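Local coordinates for CRISPR-associated endoribonuclease Cas2 2 (Sulfolobus solfataricus, PDB 3EXC), which cuts single-stranded RNA as a magnesium-dependent endoribonuclease of the CRISPR antiviral defence system and works as a homodimer, at the interface of chains A and B. Residues are numbered along the deposited sequence; one frame, centred on the assembly and turned at random. Chains: chain A/B, Uncharacterized protein.

The interface of chains A and B. Residues chain A 60-64; chain B 33, 80-83.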
# COMPACT_ATOMS: atom_id res chain seq x y z
N THR A 60 4.29 15.89 7.70
CA THR A 60 2.84 15.81 7.79
C THR A 60 1.98 16.77 6.94
O THR A 60 0.75 16.57 6.79
CB THR A 60 2.54 15.94 9.24
OG1 THR A 60 2.74 14.64 9.78
CG2 THR A 60 1.12 16.51 9.56
N ASN A 61 2.60 17.79 6.34
CA ASN A 61 1.84 18.65 5.45
C ASN A 61 1.86 18.17 4.05
O ASN A 61 1.07 18.64 3.27
CB ASN A 61 2.38 20.06 5.49
CG ASN A 61 2.41 20.59 6.89
OD1 ASN A 61 3.49 20.75 7.47
ND2 ASN A 61 1.20 20.75 7.49
N THR A 62 2.77 17.24 3.76
CA THR A 62 3.25 16.87 2.42
C THR A 62 3.10 15.39 2.17
O THR A 62 2.85 15.01 1.05
CB THR A 62 4.79 17.12 2.34
OG1 THR A 62 5.01 18.52 2.34
CG2 THR A 62 5.52 16.42 1.12
N ASP A 63 3.41 14.58 3.19
CA ASP A 63 3.48 13.13 3.04
C ASP A 63 2.18 12.51 3.45
O ASP A 63 1.34 13.24 4.06
CB ASP A 63 4.68 12.56 3.78
CG ASP A 63 5.96 13.12 3.23
OD1 ASP A 63 5.91 13.58 2.03
OD2 ASP A 63 6.99 13.15 3.96
N ILE A 64 1.99 11.24 3.07
CA ILE A 64 0.79 10.46 3.41
C ILE A 64 1.28 9.09 3.79
O ILE A 64 2.08 8.51 3.09
CB ILE A 64 -0.20 10.25 2.24
CG1 ILE A 64 -0.59 11.57 1.60
CG2 ILE A 64 -1.51 9.69 2.77
CD1 ILE A 64 -0.96 11.43 0.09
N ILE B 33 -5.72 6.75 -3.12
CA ILE B 33 -5.53 7.19 -1.73
C ILE B 33 -4.09 7.70 -1.51
O ILE B 33 -3.88 8.40 -0.54
CB ILE B 33 -5.81 6.08 -0.70
CG1 ILE B 33 -4.92 4.91 -0.96
CG2 ILE B 33 -7.22 5.65 -0.77
CD1 ILE B 33 -4.90 3.75 0.18
N VAL B 80 -4.69 7.40 9.04
CA VAL B 80 -4.01 8.06 7.97
C VAL B 80 -3.23 9.24 8.54
O VAL B 80 -3.75 10.13 9.23
CB VAL B 80 -5.03 8.63 7.00
CG1 VAL B 80 -4.35 9.11 5.70
CG2 VAL B 80 -6.11 7.56 6.70
N ILE B 81 -1.96 9.28 8.26
CA ILE B 81 -1.13 10.39 8.68
C ILE B 81 -0.86 11.25 7.49
O ILE B 81 -0.56 10.74 6.43
CB ILE B 81 0.15 9.82 9.33
CG1 ILE B 81 -0.26 9.25 10.69
CG2 ILE B 81 1.27 10.85 9.49
CD1 ILE B 81 0.50 8.10 11.01
N GLY B 82 -0.99 12.56 7.66
CA GLY B 82 -0.57 13.56 6.70
C GLY B 82 -1.67 14.05 5.77
O GLY B 82 -2.86 13.69 5.94
N ARG B 83 -1.24 14.78 4.73
CA ARG B 83 -2.11 15.58 3.85
C ARG B 83 -3.38 14.87 3.29
O ARG B 83 -3.51 13.64 3.35
CB ARG B 83 -1.26 16.17 2.70
CG ARG B 83 -1.68 17.63 2.16
CD ARG B 83 -1.37 17.82 0.60
NE ARG B 83 -0.30 16.94 0.06
CZ ARG B 83 -0.22 15.59 0.19
NH1 ARG B 83 -1.12 14.87 0.88
NH2 ARG B 83 0.80 14.92 -0.38
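B:Arg83, the last modelled residue of its chain, lies against A:Asn61 and A:Thr62, in the loop that leads into strand 64-70. Its backbone N donates a hydrogen bond to the carbonyl O of A:Asp63 (3.1 Å), bent at the hydrogen (136°). Beside it, A:Ile64 and B:Gly82 form an antiparallel bridge, where strand 79-82 of chain B runs against the start of strand 64-70 of chain A; the main chain is close here, with A:Ile64 CA 3.3 Å from B:Ile81 O.

The arginine side chain makes carbon and face contacts. Bent at chi2 and again at chi3, B:Arg83 lays its CB (3.4 Å) and CD beside the carbonyl O of A:Asn61, and brings one face of the guanidinium, near its rim, over the A:Thr62 carbonyl carbon. B:Arg83 NH2 comes very near A:Thr62 O, but its N-H is directed away and this is not a hydrogen bond; the closeness probably reflects model error. A:Ile64 CG1 sits at the guanidinium edge, in plane, 3.4 Å from B:Arg83 NH1.

Van der Waals contacts extend the patch: A:Ile64 CG2, anti to its backbone N, lies alongside B:Val80 CG1 (4.1 Å), and B:Ile81 CG2 reaches the hydroxyl OG1 of A:Thr60 at 4.1 Å.

By carrying the C-terminal strand of one Cas2 subunit onto the sheet of the other, this patch and its two-fold twin help hold the homodimer together.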